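Local coordinates for protein thiosulfate sulfurtransferase (Pseudomonas aeruginosa, PDB 1YT8) that probably transfers sulfur from thiosulfate to cyanide as a thiosulfate sulfurtransferase built from four rhodanese-like domains, with a sulfite ion bound in this crystal, at residues A[161-166]-A[223-228]; A[405-410]-A[467-472]. One frame throughout, in Å; residues are numbered along the deposited sequence.

Contact 1: residues A[161-166]-A[223-228]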
loop_
_atom_site.group_PDB
_atom_site.type_symbol
_atom_site.label_atom_id
_atom_site.label_comp_id
_atom_site.label_asym_id
_atom_site.label_seq_id
_atom_site.Cartn_x
_atom_site.Cartn_y
_atom_site.Cartn_z
HETATM N N MSE A 161 -5.119 -14.864 -10.448
HETATM C CA MSE A 161 -4.378 -15.963 -11.060
HETATM C C MSE A 161 -3.640 -16.676 -9.943
HETATM O O MSE A 161 -3.202 -16.045 -8.980
HETATM C CB MSE A 161 -3.393 -15.466 -12.130
HETATM C CG MSE A 161 -2.132 -14.815 -11.601
HETATM SE SE MSE A 161 -2.442 -13.026 -10.940
HETATM C CE MSE A 161 -0.677 -12.272 -11.349
ATOM N N SER A 162 -3.522 -17.992 -10.056
ATOM C CA SER A 162 -2.857 -18.768 -9.021
ATOM C C SER A 162 -2.175 -20.024 -9.542
ATOM O O SER A 162 -2.451 -20.491 -10.652
ATOM C CB SER A 162 -3.868 -19.150 -7.935
ATOM O OG SER A 162 -5.012 -19.760 -8.509
ATOM N N ILE A 163 -1.275 -20.563 -8.726
ATOM C CA ILE A 163 -0.541 -21.777 -9.070
ATOM C C ILE A 163 -1.512 -22.943 -8.836
ATOM O O ILE A 163 -2.248 -22.951 -7.851
ATOM C CB ILE A 163 0.706 -21.940 -8.151
ATOM C CG1 ILE A 163 1.568 -20.672 -8.204
ATOM C CG2 ILE A 163 1.511 -23.174 -8.560
ATOM C CD1 ILE A 163 2.072 -20.303 -9.606
ATOM N N PRO A 164 -1.538 -23.933 -9.746
ATOM C CA PRO A 164 -2.438 -25.085 -9.610
ATOM C C PRO A 164 -2.479 -25.697 -8.218
ATOM O O PRO A 164 -1.443 -26.067 -7.664
ATOM C CB PRO A 164 -1.900 -26.065 -10.651
ATOM C CG PRO A 164 -1.450 -25.152 -11.735
ATOM C CD PRO A 164 -0.726 -24.052 -10.968
ATOM N N GLY A 165 -3.685 -25.806 -7.665
ATOM C CA GLY A 165 -3.855 -26.383 -6.343
ATOM C C GLY A 165 -3.502 -25.452 -5.198
ATOM O O GLY A 165 -3.654 -25.815 -4.038
ATOM N N GLY A 166 -3.037 -24.250 -5.523
ATOM C CA GLY A 166 -2.658 -23.293 -4.497
ATOM C C GLY A 166 -3.768 -22.934 -3.526
ATOM O O GLY A 166 -4.951 -22.931 -3.879
ATOM N N ILE A 223 4.765 -15.212 -12.099
ATOM C CA ILE A 223 5.512 -14.670 -13.227
ATOM C C ILE A 223 6.410 -15.786 -13.760
ATOM O O ILE A 223 6.455 -16.044 -14.963
ATOM C CB ILE A 223 6.398 -13.469 -12.794
ATOM C CG1 ILE A 223 5.525 -12.223 -12.629
ATOM C CG2 ILE A 223 7.511 -13.226 -13.816
ATOM C CD1 ILE A 223 6.263 -10.984 -12.130
ATOM N N GLY A 224 7.110 -16.449 -12.844
ATOM C CA GLY A 224 7.998 -17.532 -13.226
ATOM C C GLY A 224 7.250 -18.721 -13.795
ATOM O O GLY A 224 7.767 -19.434 -14.655
ATOM N N TRP A 225 6.036 -18.945 -13.303
ATOM C CA TRP A 225 5.204 -20.050 -13.773
ATOM C C TRP A 225 4.861 -19.808 -15.246
ATOM O O TRP A 225 4.949 -20.712 -16.075
ATOM C CB TRP A 225 3.926 -20.125 -12.924
ATOM C CG TRP A 225 3.223 -21.451 -12.978
ATOM C CD1 TRP A 225 2.147 -21.783 -13.754
ATOM C CD2 TRP A 225 3.551 -22.629 -12.223
ATOM N NE1 TRP A 225 1.784 -23.094 -13.528
ATOM C CE2 TRP A 225 2.628 -23.635 -12.593
ATOM C CE3 TRP A 225 4.537 -22.931 -11.271
ATOM C CZ2 TRP A 225 2.660 -24.922 -12.042
ATOM C CZ3 TRP A 225 4.569 -24.212 -10.722
ATOM C CH2 TRP A 225 3.635 -25.192 -11.111
ATOM N N THR A 226 4.484 -18.575 -15.564
ATOM C CA THR A 226 4.146 -18.207 -16.934
ATOM C C THR A 226 5.385 -18.266 -17.822
ATOM O O THR A 226 5.338 -18.812 -18.926
ATOM C CB THR A 226 3.555 -16.783 -16.991
ATOM O OG1 THR A 226 2.337 -16.753 -16.243
ATOM C CG2 THR A 226 3.279 -16.365 -18.430
ATOM N N LEU A 227 6.495 -17.718 -17.337
ATOM C CA LEU A 227 7.733 -17.720 -18.110
ATOM C C LEU A 227 8.207 -19.144 -18.389
ATOM O O LEU A 227 8.885 -19.397 -19.386
ATOM C CB LEU A 227 8.828 -16.943 -17.370
ATOM C CG LEU A 227 8.577 -15.447 -17.157
ATOM C CD1 LEU A 227 9.727 -14.843 -16.353
ATOM C CD2 LEU A 227 8.435 -14.749 -18.502
ATOM N N ALA A 228 7.847 -20.071 -17.507
ATOM C CA ALA A 228 8.230 -21.471 -17.671
ATOM C C ALA A 228 7.283 -22.159 -18.650
ATOM O O ALA A 228 7.464 -23.332 -18.991
ATOM C CB ALA A 228 8.200 -22.182 -16.320
#

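Contact 2: residues A[405-410]-A[467-472]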
loop_
_atom_site.group_PDB
_atom_site.type_symbol
_atom_site.label_atom_id
_atom_site.label_comp_id
_atom_site.label_asym_id
_atom_site.label_seq_id
_atom_site.Cartn_x
_atom_site.Cartn_y
_atom_site.Cartn_z
ATOM N N ALA A 405 -12.971 4.093 -16.520
ATOM C CA ALA A 405 -13.088 3.202 -17.673
ATOM C C ALA A 405 -14.119 2.104 -17.450
ATOM O O ALA A 405 -14.719 1.600 -18.400
ATOM C CB ALA A 405 -11.727 2.579 -17.990
ATOM N N LYS A 406 -14.323 1.735 -16.193
ATOM C CA LYS A 406 -15.280 0.688 -15.863
ATOM C C LYS A 406 -16.719 1.195 -15.914
ATOM O O LYS A 406 -17.619 0.495 -16.387
ATOM C CB LYS A 406 -14.973 0.125 -14.473
ATOM C CG LYS A 406 -15.892 -1.008 -14.037
ATOM C CD LYS A 406 -15.405 -1.658 -12.746
ATOM C CE LYS A 406 -16.353 -2.764 -12.283
ATOM N NZ LYS A 406 -16.511 -3.851 -13.295
ATOM N N ARG A 407 -16.935 2.419 -15.443
ATOM C CA ARG A 407 -18.281 2.985 -15.426
ATOM C C ARG A 407 -18.261 4.455 -15.024
ATOM O O ARG A 407 -17.591 4.833 -14.067
ATOM C CB ARG A 407 -19.145 2.200 -14.435
ATOM C CG ARG A 407 -20.619 2.566 -14.425
ATOM C CD ARG A 407 -21.332 1.808 -13.314
ATOM N NE ARG A 407 -20.789 2.167 -12.006
ATOM C CZ ARG A 407 -21.115 1.570 -10.863
ATOM N NH1 ARG A 407 -21.987 0.570 -10.854
ATOM N NH2 ARG A 407 -20.574 1.982 -9.723
ATOM N N HIS A 408 -19.000 5.284 -15.756
ATOM C CA HIS A 408 -19.059 6.705 -15.448
ATOM C C HIS A 408 -20.310 7.347 -16.028
ATOM O O HIS A 408 -20.987 6.765 -16.877
ATOM C CB HIS A 408 -17.806 7.411 -15.978
ATOM C CG HIS A 408 -17.584 7.233 -17.448
ATOM N ND1 HIS A 408 -18.300 7.926 -18.401
ATOM C CD2 HIS A 408 -16.724 6.438 -18.128
ATOM C CE1 HIS A 408 -17.888 7.567 -19.604
ATOM N NE2 HIS A 408 -16.933 6.666 -19.466
ATOM N N ILE A 409 -20.622 8.544 -15.549
ATOM C CA ILE A 409 -21.782 9.277 -16.028
ATOM C C ILE A 409 -21.556 9.601 -17.502
ATOM O O ILE A 409 -20.477 10.049 -17.886
ATOM C CB ILE A 409 -21.958 10.577 -15.213
ATOM C CG1 ILE A 409 -22.161 10.222 -13.738
ATOM C CG2 ILE A 409 -23.134 11.383 -15.748
ATOM C CD1 ILE A 409 -22.170 11.418 -12.792
ATOM N N PRO A 410 -22.568 9.366 -18.355
ATOM C CA PRO A 410 -22.434 9.645 -19.789
ATOM C C PRO A 410 -21.954 11.066 -20.074
ATOM O O PRO A 410 -22.526 12.034 -19.567
ATOM C CB PRO A 410 -23.843 9.394 -20.319
ATOM C CG PRO A 410 -24.346 8.317 -19.415
ATOM C CD PRO A 410 -23.899 8.814 -18.055
ATOM N N ALA A 467 -24.245 7.667 -6.336
ATOM C CA ALA A 467 -25.614 8.145 -6.174
ATOM C C ALA A 467 -26.328 8.110 -7.523
ATOM O O ALA A 467 -27.492 7.717 -7.608
ATOM C CB ALA A 467 -25.613 9.562 -5.619
ATOM N N TRP A 468 -25.620 8.528 -8.570
ATOM C CA TRP A 468 -26.162 8.537 -9.925
ATOM C C TRP A 468 -26.574 7.117 -10.296
ATOM O O TRP A 468 -27.689 6.887 -10.765
ATOM C CB TRP A 468 -25.105 9.067 -10.904
ATOM C CG TRP A 468 -25.488 8.996 -12.358
ATOM C CD1 TRP A 468 -25.426 7.897 -13.171
ATOM C CD2 TRP A 468 -25.988 10.065 -13.170
ATOM N NE1 TRP A 468 -25.855 8.218 -14.437
ATOM C CE2 TRP A 468 -26.206 9.543 -14.465
ATOM C CE3 TRP A 468 -26.275 11.417 -12.930
ATOM C CZ2 TRP A 468 -26.699 10.325 -15.519
ATOM C CZ3 TRP A 468 -26.765 12.195 -13.979
ATOM C CH2 TRP A 468 -26.971 11.645 -15.257
ATOM N N VAL A 469 -25.670 6.168 -10.076
ATOM C CA VAL A 469 -25.951 4.767 -10.371
ATOM C C VAL A 469 -27.131 4.276 -9.535
ATOM O O VAL A 469 -28.003 3.561 -10.031
ATOM C CB VAL A 469 -24.717 3.882 -10.075
ATOM C CG1 VAL A 469 -25.083 2.404 -10.194
ATOM C CG2 VAL A 469 -23.594 4.229 -11.041
ATOM N N ALA A 470 -27.162 4.675 -8.267
ATOM C CA ALA A 470 -28.237 4.269 -7.369
ATOM C C ALA A 470 -29.590 4.853 -7.780
ATOM O O ALA A 470 -30.640 4.330 -7.404
ATOM C CB ALA A 470 -27.900 4.679 -5.938
ATOM N N ALA A 471 -29.562 5.935 -8.552
ATOM C CA ALA A 471 -30.785 6.583 -9.011
ATOM C C ALA A 471 -31.346 5.884 -10.246
ATOM O O ALA A 471 -32.395 6.269 -10.767
ATOM C CB ALA A 471 -30.512 8.050 -9.319
ATOM N N GLY A 472 -30.640 4.857 -10.711
ATOM C CA GLY A 472 -31.088 4.116 -11.876
ATOM C C GLY A 472 -30.791 4.808 -13.191
ATOM O O GLY A 472 -31.325 4.433 -14.238
#

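Contact 1: residues A[161-166]-A[223-228]
Two torsions in Ile163 bring two of its carbons onto the Trp225 indole. CG1 lies beside the backbone N (chi1 -54°), which leaves CG2 anti to it, and chi2 of -59° folds CD1 toward the root of the indole. Trp225 reaches out from its helix with CG trans to its own backbone N. The two side chains then meet at a slant, with the isoleucine over one face of the ring.

CG2 of Ile163 makes a CH-pi contact, 3.8 Å from the centroid of the six-membered ring of Trp225 and only 8° off the normal. Ile163 CD1 sits near the root of the indole, 3.7 Å from Trp225 CG and close to CD2 and CB of the same residue. Pro164 adds a third carbon: its CD lies 3.7 Å from Trp225 CZ2. This approach is oblique to the ring. Two adjacent residues of the loop thus pack on one tryptophan, and all the contacts between the two segments are apolar.

The indole N-H is satisfied elsewhere: Trp225 NE1 bonds to the carbonyl O of Gln231, which would restrict the tilt of the ring. Leu218 of strand 215-218 touches both Ile163 and Trp225. Val137 and Gln138 of helix 134-142 also touch Trp225.

Ile163 starts a type II turn, closed by Gly166 N to Ile163 O at 2.8 Å. Gly165 takes the positive phi of that turn. The Ile-Pro-Gly loop leads into edge strand 167-168 and packs against helix 221-227, an arrangement that belongs to the alpha/beta fold of a rhodanese domain.

Contact 2: residues A[405-410]-A[467-472]
Ile409, which packs on Trp468, has its carbonyl O bonded by His408 ND1 at 3.1 Å. The N-H points almost straight at the oxygen (177°). The donor stands well above the carbonyl plane, while the oxygen lies in the plane of the imidazole. The His408 ring also stacks with Tyr404, and its NE2 makes a weak bond to the carbonyl O of Gly478.

Ile409 itself faces the helix. Its CG2 sits over the six-membered ring of Trp468, 3.7 Å from the centroid, in a CH-pi contact. Ile409 CG1 comes over the five-membered ring, 3.8 Å from Trp468 CG, and an extended chi2 (173°) carries CD1 on toward CD2 and CE3 of the indole. Pro410 CD approaches obliquely and more loosely, 4.1 Å from Trp468 CZ2. This His-Ile-Pro loop before edge strand 413-414, facing helix 464-470, is part of the rhodanese fold. Trp468 NE1 donates to the carbonyl O of Pro474.

A second patch lies nearer the surface. Arg407 and Val469 reach toward each other from the two segments. Val469 CG2 lies over the centre of one guanidinium face, 3.6 Å from Arg407 CZ, and CG1 is 3.7 Å from Arg407 NH1. Just beyond, the helix ends in a Schellman motif at Gly472.

Contacts 1 and 2 occupy corresponding places in two rhodanese-like domains of one chain. Each joins the loop before the short edge strand to the last helix of the five-stranded alpha/beta unit, and 56 residues separate the segments in both. Contacts 1 and 2 do not touch: the centres of contact 1 and contact 2 are 36 Å apart, and the nearest atoms of the two contacts are about 16 Å apart. The sulfite pocket residues lie in neither contact. Contact 1 reaches the pocket through Ile223, which shares a backbone hydrogen bond with Ala194, a pocket residue beside Cys193. Contact 2 is in another domain. It adds an arginine-valine patch that contact 1 lacks.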